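Local coordinates for protein putative transcriptional regulator, LysR family (Vibrio parahaemolyticus, PDB 3OXN) that probably acts as a DNA-binding transcription factor of the LysR family, the fragment described here being its substrate-binding (effector) domain, at residues Q31-F36 / L71-P76; M108-Y113 / I136-R141; A119-S124 / A168-L173; E151-I156 / I162-P167. All blocks are in the same frame, centred on the assembly; numbering follows the deposited sequence.

Contact 1: Q31-F36 / L71-P76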
loop_
_atom_site.group_PDB
_atom_site.type_symbol
_atom_site.label_atom_id
_atom_site.label_comp_id
_atom_site.label_asym_id
_atom_site.label_seq_id
_atom_site.Cartn_x
_atom_site.Cartn_y
_atom_site.Cartn_z
ATOM N N GLN A 31 7.165 -2.880 -0.951
ATOM C CA GLN A 31 7.923 -1.689 -1.313
ATOM C C GLN A 31 9.435 -1.915 -1.274
ATOM O O GLN A 31 10.192 -1.174 -1.899
ATOM C CB GLN A 31 7.554 -0.539 -0.372
ATOM C CG GLN A 31 6.296 0.217 -0.768
ATOM C CD GLN A 31 5.740 1.063 0.368
ATOM O OE1 GLN A 31 4.884 1.926 0.153
ATOM N NE2 GLN A 31 6.218 0.812 1.586
ATOM N N THR A 32 9.875 -2.929 -0.537
ATOM C CA THR A 32 11.291 -3.067 -0.248
ATOM C C THR A 32 11.815 -4.403 -0.712
ATOM O O THR A 32 12.976 -4.513 -1.105
ATOM C CB THR A 32 11.584 -2.938 1.263
ATOM O OG1 THR A 32 11.094 -4.100 1.933
ATOM C CG2 THR A 32 10.915 -1.710 1.858
ATOM N N ILE A 33 10.971 -5.426 -0.662
ATOM C CA ILE A 33 11.428 -6.766 -1.011
ATOM C C ILE A 33 11.182 -7.089 -2.457
ATOM O O ILE A 33 12.107 -7.190 -3.251
ATOM C CB ILE A 33 10.714 -7.866 -0.220
ATOM C CG1 ILE A 33 10.759 -7.588 1.278
ATOM C CG2 ILE A 33 11.347 -9.203 -0.536
ATOM C CD1 ILE A 33 10.219 -8.731 2.101
ATOM N N LEU A 34 9.916 -7.279 -2.787
ATOM C CA LEU A 34 9.541 -7.735 -4.109
ATOM C C LEU A 34 9.990 -6.809 -5.239
ATOM O O LEU A 34 10.533 -7.280 -6.230
ATOM C CB LEU A 34 8.045 -8.052 -4.155
ATOM C CG LEU A 34 7.825 -9.342 -3.357
ATOM C CD1 LEU A 34 6.581 -9.294 -2.500
ATOM C CD2 LEU A 34 7.810 -10.546 -4.285
ATOM N N PRO A 35 9.781 -5.491 -5.100
ATOM C CA PRO A 35 10.340 -4.638 -6.156
ATOM C C PRO A 35 11.783 -5.055 -6.445
ATOM O O PRO A 35 12.196 -5.215 -7.595
ATOM C CB PRO A 35 10.296 -3.244 -5.531
ATOM C CG PRO A 35 9.134 -3.298 -4.594
ATOM C CD PRO A 35 9.052 -4.719 -4.078
ATOM N N PHE A 36 12.541 -5.251 -5.374
ATOM C CA PHE A 36 13.905 -5.728 -5.472
ATOM C C PHE A 36 13.965 -7.077 -6.210
ATOM O O PHE A 36 14.753 -7.257 -7.145
ATOM C CB PHE A 36 14.494 -5.848 -4.072
ATOM C CG PHE A 36 15.956 -6.169 -4.050
ATOM C CD1 PHE A 36 16.901 -5.162 -3.898
ATOM C CD2 PHE A 36 16.391 -7.477 -4.175
ATOM C CE1 PHE A 36 18.253 -5.457 -3.871
ATOM C CE2 PHE A 36 17.741 -7.779 -4.149
ATOM C CZ PHE A 36 18.673 -6.766 -3.998
ATOM N N LEU A 71 1.562 -17.976 -2.151
ATOM C CA LEU A 71 2.585 -17.748 -1.138
ATOM C C LEU A 71 2.219 -16.485 -0.359
ATOM O O LEU A 71 1.634 -15.546 -0.907
ATOM C CB LEU A 71 3.938 -17.547 -1.828
ATOM C CG LEU A 71 5.189 -17.249 -1.009
ATOM C CD1 LEU A 71 5.581 -18.425 -0.136
ATOM C CD2 LEU A 71 6.322 -16.887 -1.956
ATOM N N ALA A 72 2.559 -16.450 0.920
ATOM C CA ALA A 72 2.373 -15.238 1.703
ATOM C C ALA A 72 3.732 -14.758 2.200
ATOM O O ALA A 72 4.524 -15.560 2.704
ATOM C CB ALA A 72 1.441 -15.511 2.867
ATOM N N ILE A 73 4.020 -13.465 2.049
ATOM C CA ILE A 73 5.217 -12.902 2.681
ATOM C C ILE A 73 4.870 -11.884 3.785
ATOM O O ILE A 73 4.331 -10.808 3.501
ATOM C CB ILE A 73 6.161 -12.249 1.667
ATOM C CG1 ILE A 73 6.505 -13.239 0.544
ATOM C CG2 ILE A 73 7.411 -11.723 2.387
ATOM C CD1 ILE A 73 7.228 -12.619 -0.673
ATOM N N CYS A 74 5.178 -12.224 5.035
ATOM C CA CYS A 74 4.866 -11.356 6.155
ATOM C C CYS A 74 5.552 -11.815 7.423
ATOM O O CYS A 74 6.396 -12.690 7.400
ATOM C CB CYS A 74 3.368 -11.392 6.415
ATOM S SG CYS A 74 2.786 -12.972 7.111
ATOM N N ARG A 75 5.159 -11.208 8.536
ATOM C CA ARG A 75 5.478 -11.712 9.865
ATOM C C ARG A 75 4.216 -12.309 10.496
ATOM O O ARG A 75 3.409 -11.586 11.070
ATOM C CB ARG A 75 5.982 -10.575 10.740
ATOM C CG ARG A 75 6.697 -11.049 11.965
ATOM C CD ARG A 75 6.857 -9.948 12.992
ATOM N NE ARG A 75 6.027 -10.201 14.168
ATOM C CZ ARG A 75 6.447 -10.883 15.226
ATOM N NH1 ARG A 75 7.687 -11.369 15.253
ATOM N NH2 ARG A 75 5.633 -11.075 16.252
ATOM N N PRO A 76 4.027 -13.629 10.377
ATOM C CA PRO A 76 2.867 -14.274 11.005
ATOM C C PRO A 76 2.763 -13.931 12.485
ATOM O O PRO A 76 3.704 -14.200 13.234
ATOM C CB PRO A 76 3.172 -15.761 10.866
ATOM C CG PRO A 76 4.081 -15.849 9.709
ATOM C CD PRO A 76 4.906 -14.599 9.708
#

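Contact 2: M108-Y113 / I136-R141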
loop_
_atom_site.group_PDB
_atom_site.type_symbol
_atom_site.label_atom_id
_atom_site.label_comp_id
_atom_site.label_asym_id
_atom_site.label_seq_id
_atom_site.Cartn_x
_atom_site.Cartn_y
_atom_site.Cartn_z
HETATM N N MSE A 108 18.966 11.639 18.327
HETATM C CA MSE A 108 17.680 11.640 19.004
HETATM C C MSE A 108 17.702 10.703 20.202
HETATM O O MSE A 108 17.843 9.483 20.065
HETATM C CB MSE A 108 16.575 11.257 18.030
HETATM C CG MSE A 108 15.387 10.552 18.662
HETATM SE SE MSE A 108 14.148 9.929 17.278
HETATM C CE MSE A 108 13.955 11.617 16.333
ATOM N N SER A 109 17.580 11.293 21.381
ATOM C CA SER A 109 17.541 10.530 22.610
ATOM C C SER A 109 16.138 10.021 22.859
ATOM O O SER A 109 15.172 10.577 22.355
ATOM C CB SER A 109 17.989 11.400 23.777
ATOM O OG SER A 109 17.080 11.299 24.859
ATOM N N LEU A 110 16.035 8.947 23.625
ATOM C CA LEU A 110 14.743 8.485 24.089
ATOM C C LEU A 110 13.862 9.676 24.448
ATOM O O LEU A 110 12.823 9.887 23.839
ATOM C CB LEU A 110 14.899 7.571 25.301
ATOM C CG LEU A 110 13.579 7.035 25.853
ATOM C CD1 LEU A 110 13.009 5.932 24.966
ATOM C CD2 LEU A 110 13.782 6.536 27.280
ATOM N N ASP A 111 14.273 10.474 25.422
ATOM C CA ASP A 111 13.428 11.593 25.778
ATOM C C ASP A 111 12.954 12.328 24.538
ATOM O O ASP A 111 11.770 12.578 24.401
ATOM C CB ASP A 111 14.098 12.583 26.728
ATOM C CG ASP A 111 13.238 13.830 26.951
ATOM O OD1 ASP A 111 12.038 13.676 27.298
ATOM O OD2 ASP A 111 13.743 14.961 26.759
ATOM N N ASP A 112 13.858 12.676 23.632
ATOM C CA ASP A 112 13.444 13.411 22.437
ATOM C C ASP A 112 12.367 12.639 21.693
ATOM O O ASP A 112 11.349 13.206 21.276
ATOM C CB ASP A 112 14.627 13.661 21.503
ATOM C CG ASP A 112 15.821 14.268 22.215
ATOM O OD1 ASP A 112 16.460 13.563 23.036
ATOM O OD2 ASP A 112 16.118 15.451 21.936
ATOM N N TYR A 113 12.597 11.343 21.525
ATOM C CA TYR A 113 11.630 10.476 20.868
ATOM C C TYR A 113 10.248 10.648 21.521
ATOM O O TYR A 113 9.253 10.945 20.847
ATOM C CB TYR A 113 12.117 9.025 20.951
ATOM C CG TYR A 113 11.332 8.019 20.143
ATOM C CD1 TYR A 113 10.433 7.166 20.752
ATOM C CD2 TYR A 113 11.512 7.912 18.769
ATOM C CE1 TYR A 113 9.725 6.245 20.022
ATOM C CE2 TYR A 113 10.812 7.001 18.026
ATOM C CZ TYR A 113 9.912 6.164 18.653
ATOM O OH TYR A 113 9.185 5.245 17.912
ATOM N N ILE A 136 7.257 -0.370 26.982
ATOM C CA ILE A 136 6.216 -0.647 27.975
ATOM C C ILE A 136 6.372 0.097 29.302
ATOM O O ILE A 136 5.388 0.302 30.006
ATOM C CB ILE A 136 6.047 -2.165 28.246
ATOM C CG1 ILE A 136 4.677 -2.461 28.850
ATOM C CG2 ILE A 136 7.107 -2.671 29.192
ATOM C CD1 ILE A 136 3.539 -2.300 27.913
ATOM N N ASP A 137 7.591 0.507 29.641
ATOM C CA ASP A 137 7.860 1.180 30.917
ATOM C C ASP A 137 8.063 2.676 30.751
ATOM O O ASP A 137 8.548 3.342 31.661
ATOM C CB ASP A 137 9.116 0.601 31.586
ATOM C CG ASP A 137 8.918 -0.824 32.099
ATOM O OD1 ASP A 137 7.806 -1.132 32.601
ATOM O OD2 ASP A 137 9.884 -1.629 32.010
ATOM N N LYS A 138 7.704 3.204 29.589
ATOM C CA LYS A 138 7.955 4.603 29.285
ATOM C C LYS A 138 6.661 5.395 29.201
ATOM O O LYS A 138 5.578 4.821 29.012
ATOM C CB LYS A 138 8.709 4.738 27.961
ATOM C CG LYS A 138 9.870 3.751 27.759
ATOM C CD LYS A 138 10.937 3.846 28.850
ATOM C CE LYS A 138 11.799 2.575 28.856
ATOM N NZ LYS A 138 10.963 1.347 28.523
ATOM N N PRO A 139 6.763 6.725 29.355
ATOM C CA PRO A 139 5.600 7.573 29.108
ATOM C C PRO A 139 4.937 7.178 27.806
ATOM O O PRO A 139 5.555 6.551 26.953
ATOM C CB PRO A 139 6.226 8.963 28.985
ATOM C CG PRO A 139 7.356 8.900 29.934
ATOM C CD PRO A 139 7.917 7.513 29.819
ATOM N N GLN A 140 3.677 7.539 27.658
ATOM C CA GLN A 140 2.982 7.359 26.397
ATOM C C GLN A 140 3.587 8.338 25.380
ATOM O O GLN A 140 3.931 9.465 25.729
ATOM C CB GLN A 140 1.513 7.704 26.615
ATOM C CG GLN A 140 0.509 6.647 26.236
ATOM C CD GLN A 140 -0.802 6.853 26.995
ATOM O OE1 GLN A 140 -0.878 6.586 28.201
ATOM N NE2 GLN A 140 -1.830 7.357 26.298
ATOM N N ARG A 141 3.724 7.938 24.126
ATOM C CA ARG A 141 3.987 8.945 23.116
ATOM C C ARG A 141 2.673 9.292 22.428
ATOM O O ARG A 141 1.695 8.571 22.566
ATOM C CB ARG A 141 5.057 8.477 22.123
ATOM C CG ARG A 141 4.598 7.443 21.154
ATOM C CD ARG A 141 5.786 6.693 20.605
ATOM N NE ARG A 141 5.391 5.446 19.958
ATOM C CZ ARG A 141 4.871 4.409 20.607
ATOM N NH1 ARG A 141 4.673 4.464 21.923
ATOM N NH2 ARG A 141 4.545 3.316 19.932
#

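Contact 3: A119-S124 / A168-L173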
loop_
_atom_site.group_PDB
_atom_site.type_symbol
_atom_site.label_atom_id
_atom_site.label_comp_id
_atom_site.label_asym_id
_atom_site.label_seq_id
_atom_site.Cartn_x
_atom_site.Cartn_y
_atom_site.Cartn_z
ATOM N N ALA A 119 4.400 9.294 13.712
ATOM C CA ALA A 119 3.672 8.730 12.574
ATOM C C ALA A 119 4.189 7.326 12.269
ATOM O O ALA A 119 5.349 7.156 11.911
ATOM C CB ALA A 119 3.808 9.625 11.361
HETATM N N MSE A 120 3.340 6.315 12.419
HETATM C CA MSE A 120 3.805 4.934 12.281
HETATM C C MSE A 120 3.447 4.295 10.959
HETATM O O MSE A 120 2.297 3.944 10.726
HETATM C CB MSE A 120 3.258 4.071 13.401
HETATM C CG MSE A 120 3.732 2.648 13.310
HETATM SE SE MSE A 120 3.523 1.691 15.000
HETATM C CE MSE A 120 4.171 3.058 16.251
ATOM N N ILE A 121 4.439 4.107 10.104
ATOM C CA ILE A 121 4.169 3.655 8.750
ATOM C C ILE A 121 4.535 2.191 8.542
ATOM O O ILE A 121 5.490 1.714 9.138
ATOM C CB ILE A 121 4.906 4.552 7.743
ATOM C CG1 ILE A 121 4.134 5.856 7.579
ATOM C CG2 ILE A 121 5.075 3.849 6.403
ATOM C CD1 ILE A 121 2.661 5.611 7.358
ATOM N N ALA A 122 3.732 1.478 7.751
ATOM C CA ALA A 122 4.057 0.154 7.198
ATOM C C ALA A 122 4.416 -0.926 8.206
ATOM O O ALA A 122 4.984 -1.962 7.842
ATOM C CB ALA A 122 5.158 0.283 6.159
ATOM N N ILE A 123 4.083 -0.674 9.467
ATOM C CA ILE A 123 4.385 -1.568 10.574
ATOM C C ILE A 123 3.162 -2.405 10.862
ATOM O O ILE A 123 2.084 -1.860 11.107
ATOM C CB ILE A 123 4.642 -0.750 11.844
ATOM C CG1 ILE A 123 5.948 0.045 11.724
ATOM C CG2 ILE A 123 4.607 -1.641 13.073
ATOM C CD1 ILE A 123 7.233 -0.785 11.812
ATOM N N SER A 124 3.299 -3.724 10.858
ATOM C CA SER A 124 2.163 -4.567 11.219
ATOM C C SER A 124 1.776 -4.418 12.700
ATOM O O SER A 124 2.612 -4.084 13.537
ATOM C CB SER A 124 2.483 -6.013 10.914
ATOM O OG SER A 124 3.626 -6.415 11.631
ATOM N N ALA A 168 13.210 -0.794 8.932
ATOM C CA ALA A 168 14.510 -0.232 8.555
ATOM C C ALA A 168 14.736 0.007 7.058
ATOM O O ALA A 168 15.076 1.122 6.649
ATOM C CB ALA A 168 15.617 -1.101 9.100
ATOM N N ASP A 169 14.552 -1.044 6.256
ATOM C CA ASP A 169 14.936 -1.042 4.840
ATOM C C ASP A 169 14.162 0.003 4.073
ATOM O O ASP A 169 14.645 0.551 3.080
ATOM C CB ASP A 169 14.694 -2.411 4.185
ATOM C CG ASP A 169 14.991 -3.583 5.117
ATOM O OD1 ASP A 169 15.608 -4.560 4.640
ATOM O OD2 ASP A 169 14.597 -3.541 6.316
ATOM N N LEU A 170 12.943 0.259 4.538
ATOM C CA LEU A 170 12.062 1.223 3.898
ATOM C C LEU A 170 12.536 2.637 4.184
ATOM O O LEU A 170 12.579 3.475 3.287
ATOM C CB LEU A 170 10.626 1.052 4.379
ATOM C CG LEU A 170 9.707 2.054 3.690
ATOM C CD1 LEU A 170 9.897 1.971 2.183
ATOM C CD2 LEU A 170 8.269 1.812 4.054
ATOM N N ALA A 171 12.867 2.893 5.447
ATOM C CA ALA A 171 13.512 4.134 5.843
ATOM C C ALA A 171 14.622 4.507 4.844
ATOM O O ALA A 171 14.572 5.573 4.228
ATOM C CB ALA A 171 14.085 3.999 7.236
ATOM N N TYR A 172 15.609 3.628 4.664
ATOM C CA TYR A 172 16.729 3.915 3.765
ATOM C C TYR A 172 16.278 4.175 2.331
ATOM O O TYR A 172 16.845 5.011 1.622
ATOM C CB TYR A 172 17.731 2.764 3.783
ATOM C CG TYR A 172 18.472 2.585 5.092
ATOM C CD1 TYR A 172 19.162 3.637 5.675
ATOM C CD2 TYR A 172 18.499 1.349 5.734
ATOM C CE1 TYR A 172 19.843 3.468 6.868
ATOM C CE2 TYR A 172 19.182 1.173 6.922
ATOM C CZ TYR A 172 19.852 2.233 7.489
ATOM O OH TYR A 172 20.536 2.061 8.686
ATOM N N LEU A 173 15.255 3.445 1.916
ATOM C CA LEU A 173 14.760 3.528 0.553
ATOM C C LEU A 173 14.163 4.903 0.226
ATOM O O LEU A 173 14.537 5.532 -0.769
ATOM C CB LEU A 173 13.754 2.413 0.298
ATOM C CG LEU A 173 13.726 1.912 -1.134
ATOM C CD1 LEU A 173 13.218 0.484 -1.183
ATOM C CD2 LEU A 173 12.846 2.827 -1.962
#

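Contact 4: E151-I156 / I162-P167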
loop_
_atom_site.group_PDB
_atom_site.type_symbol
_atom_site.label_atom_id
_atom_site.label_comp_id
_atom_site.label_asym_id
_atom_site.label_seq_id
_atom_site.Cartn_x
_atom_site.Cartn_y
_atom_site.Cartn_z
ATOM N N GLU A 151 2.931 7.592 1.733
ATOM C CA GLU A 151 2.590 8.891 1.150
ATOM C C GLU A 151 1.627 9.693 2.028
ATOM O O GLU A 151 1.317 10.839 1.725
ATOM C CB GLU A 151 2.037 8.759 -0.268
ATOM C CG GLU A 151 1.662 7.341 -0.654
ATOM C CD GLU A 151 2.593 6.739 -1.711
ATOM O OE1 GLU A 151 2.832 7.402 -2.758
ATOM O OE2 GLU A 151 3.066 5.596 -1.488
ATOM N N ALA A 152 1.170 9.094 3.121
ATOM C CA ALA A 152 0.302 9.795 4.069
ATOM C C ALA A 152 1.135 10.544 5.103
ATOM O O ALA A 152 0.873 11.708 5.392
ATOM C CB ALA A 152 -0.669 8.821 4.759
ATOM N N ALA A 153 2.136 9.873 5.666
ATOM C CA ALA A 153 3.065 10.548 6.565
ATOM C C ALA A 153 3.815 11.627 5.786
ATOM O O ALA A 153 3.933 12.756 6.255
ATOM C CB ALA A 153 4.025 9.563 7.205
ATOM N N LEU A 154 4.298 11.283 4.590
ATOM C CA LEU A 154 4.931 12.263 3.710
ATOM C C LEU A 154 4.095 13.533 3.735
ATOM O O LEU A 154 4.613 14.622 3.974
ATOM C CB LEU A 154 5.049 11.745 2.265
ATOM C CG LEU A 154 5.915 10.510 1.955
ATOM C CD1 LEU A 154 5.934 10.159 0.457
ATOM C CD2 LEU A 154 7.345 10.669 2.477
ATOM N N ALA A 155 2.790 13.380 3.520
ATOM C CA ALA A 155 1.866 14.504 3.433
ATOM C C ALA A 155 1.980 15.488 4.586
ATOM O O ALA A 155 1.711 16.669 4.415
ATOM C CB ALA A 155 0.443 14.001 3.318
ATOM N N ILE A 156 2.365 15.015 5.765
ATOM C CA ILE A 156 2.423 15.898 6.932
ATOM C C ILE A 156 3.824 15.999 7.548
ATOM O O ILE A 156 4.013 16.614 8.604
ATOM C CB ILE A 156 1.412 15.479 8.015
ATOM C CG1 ILE A 156 1.798 14.127 8.617
ATOM C CG2 ILE A 156 0.005 15.426 7.431
ATOM C CD1 ILE A 156 1.177 13.853 9.979
ATOM N N ILE A 162 6.630 15.468 13.048
ATOM C CA ILE A 162 6.462 14.052 13.335
ATOM C C ILE A 162 7.746 13.257 13.160
ATOM O O ILE A 162 8.601 13.596 12.343
ATOM C CB ILE A 162 5.347 13.401 12.507
ATOM C CG1 ILE A 162 5.460 13.823 11.043
ATOM C CG2 ILE A 162 3.978 13.717 13.097
ATOM C CD1 ILE A 162 4.588 12.995 10.118
ATOM N N ILE A 163 7.873 12.208 13.963
ATOM C CA ILE A 163 8.897 11.198 13.780
ATOM C C ILE A 163 8.218 9.968 13.191
ATOM O O ILE A 163 7.337 9.356 13.823
ATOM C CB ILE A 163 9.575 10.833 15.108
ATOM C CG1 ILE A 163 10.329 12.033 15.678
ATOM C CG2 ILE A 163 10.512 9.656 14.924
ATOM C CD1 ILE A 163 10.548 11.930 17.158
ATOM N N ILE A 164 8.627 9.624 11.973
ATOM C CA ILE A 164 8.021 8.534 11.218
ATOM C C ILE A 164 8.722 7.208 11.502
ATOM O O ILE A 164 9.829 6.992 11.025
ATOM C CB ILE A 164 8.095 8.800 9.689
ATOM C CG1 ILE A 164 7.297 10.045 9.295
ATOM C CG2 ILE A 164 7.549 7.629 8.931
ATOM C CD1 ILE A 164 7.994 11.352 9.627
ATOM N N THR A 165 8.099 6.318 12.269
ATOM C CA THR A 165 8.687 4.993 12.473
ATOM C C THR A 165 8.357 4.073 11.310
ATOM O O THR A 165 7.247 4.097 10.798
ATOM C CB THR A 165 8.190 4.334 13.751
ATOM O OG1 THR A 165 8.569 5.131 14.884
ATOM C CG2 THR A 165 8.791 2.940 13.862
ATOM N N VAL A 166 9.317 3.258 10.894
ATOM C CA VAL A 166 9.154 2.405 9.714
ATOM C C VAL A 166 10.128 1.252 9.789
ATOM O O VAL A 166 11.190 1.386 10.404
ATOM C CB VAL A 166 9.518 3.148 8.421
ATOM C CG1 VAL A 166 8.372 3.985 7.923
ATOM C CG2 VAL A 166 10.772 3.972 8.630
ATOM N N PRO A 167 9.791 0.121 9.136
ATOM C CA PRO A 167 10.765 -0.967 8.979
ATOM C C PRO A 167 12.060 -0.411 8.377
ATOM O O PRO A 167 11.980 0.359 7.414
ATOM C CB PRO A 167 10.078 -1.916 7.988
ATOM C CG PRO A 167 8.655 -1.629 8.105
ATOM C CD PRO A 167 8.536 -0.159 8.418
#

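Contact 1: Q31-F36 / L71-P76
The first lobe of the periplasmic-binding-protein fold of this LysR substrate-binding domain has helix 28-44 lying against its mixed sheet, where I33 and L34 of the helix meet I73 of strand 71-74. The helix is the crossover of a beta-alpha-beta unit that leads from strand 20-25 to strand 49-54. It reaches past its own unit to strand 71-74, the neighbour of 20-25 on the opposite flank from 49-54. The backbones stay well apart, with the CA atoms of I33 and I73 at 9.5 Å, and side chains alone bridge the gap. I73 carries the whole strand side of the contact and divides its two branches between the helix residues. With CG1 anti to its carbonyl carbon (chi1 -54°), it sends the CG1-CD1 arm to L34 and leaves CG2 for I33. The three side chains are buried and purely aliphatic, and no hydrogen bond joins the segments. Backbone bonds to A24 and I197 hold the strand between its sheet neighbours, while A72 and C74 rest on L60 of helix 60-65, which covers the other face of the sheet. Away from the strand, F36 packs along helix 206-227 and P35 touches A155 of the second subunit, which places this helix between the lobe interior and the dimer interface. I33 and I73 lie obliquely to each other, the CD1 of I33 being 4.1 Å from CG2 of I73. L34 and I73 instead meet tip to tip, CD1 of L34 standing 3.8 Å from CD1 of I73.

Contact 2: M108-Y113 / I136-R141
Two van der Waals pairs, L110 with K138 and Y113 with R141, join the start of helix 110-114 to the loop that leads into strand 142-146. In the outer pair, CD2 of L110 touches the aliphatic part of the lysine, CD of K138, at 4.2 Å, so it is the methylene chain and not the ammonium group that does the touching. In the inner pair, CE1 of Y113 lies 4.0 Å from CD of R141. The ring and the guanidinium planes are 21° apart, yet the two side chains pass each other aslant, and the tyrosine meets the arginine through its methylene. R141 starts with CG between its backbone N and carbonyl carbon (chi1 74°) and then runs extended to NE, which carries CD to the CE1 side of the ring. This contact lies at one end of the second lobe of the periplasmic-binding-protein fold, beside the edge strand 142-146 and its neighbour 117-120. The polar ends of both inner side chains are satisfied elsewhere: Y113 OH is hydrogen-bonded to OG1 of T165 on strand 163-167, and R141 NH2 forms a salt bridge with E132 of helix 125-134. Among aromatic contacts, the Y113 ring packs edge-to-face with H118. The selenium of M108, a selenomethionine, sits in the plane of the Y113 ring at its edge, SE being 3.6 Å from CD2 of Y113. Backbone bonding begins the helix from its N-cap residue, S109, whose O accepts the N-H of Y113 at 2.8 Å.

Contact 3: A119-S124 / A168-L173
L170 keeps CG opposite its own backbone N (chi1 -179°) and beside the carbonyl carbon, which carries CD2 out from helix 168-177 to the chain just past strand 117-120. There, CD2 of L170 meets CB of A122 at 4.1 Å. A122 has left-handed helical backbone angles (phi 56°, psi 16°), a turn that breaks the extended run of the strand, and its methyl points at the helix. The same leucine methyl, CD2 of L170, also grazes CG2 of I121 at 4.5 Å. I121 sets out toward the helix at its CB, but the far end of the side chain turns off elsewhere. The contact is small, buried and wholly apolar. In the second lobe, I121 lies over V166 of strand 163-167 and borders A147 and L150, while A171 of the helix packs on V166 from its own side and on L94 and L96 of strand 93-98. S124 is the N-cap of helix 125-134, so the A122 turn links the strand to that helix. L170 also reaches Q31 and T32 of helix 28-44, which puts this patch where a helix of the first lobe comes against helix 168-177 of the second.

Contact 4: E151-I156 / I162-P167
A153 and I164 bring their CA atoms to 7.1 Å, and I156 and I162 theirs to 7.8 Å, as the short, weakly bonded helix 151-156 lies over I162 and the start of strand 163-167. Within the helix I156 N bonds to A153 O at 2.8 Å, a three-residue step, while the bond from A155 N to E151 O is weak. This helix is the crossover between the parallel strands 142-146 and 163-167 in the second lobe of the periplasmic-binding-protein fold, passing over strand 117-120, which lies between them. On the side-chain level, the methyl of A153 allows a close approach: CB of A153 touches CG1 of I164 at 3.9 Å. At the end of the helix the two isoleucines cross at about a right angle, with CD1 of I162 set against CG1 and CD1 of I156. Both place CG1 between the backbone N and the carbonyl carbon (chi1 67° in I156, 46° in I162), which turns their ethyl arms into each other. The CD1 of I162 also lies 3.9 Å from A153 O. I162 and I164 also touch A119 of strand 117-120. The helix borders the second subunit as well, A152 packing on L38 and I156 on Y42, both in helix 28-44 of that subunit.

In the fold
Along the chain, contact 1 comes first and lies in the first lobe, while contacts 2, 3 and 4 belong to the second lobe and its five-stranded sheet. The segments of contacts 2 and 3 alternate, and contact 4 falls between the two segments of contact 3. Contacts 3 and 4, centres 8 Å apart, are joined through strands 117-120 and 163-167 and through helix 168-177, which follows directly on the latter strand. Contact 2 lies at the far end, its centre about 30 Å from that of contact 1. Contacts 1 and 3, about 13 Å apart between centres, meet where helix 28-44 touches helix 168-177, and this touch joins the two lobes. Across the dimer, P35 packs on A155 of the second subunit.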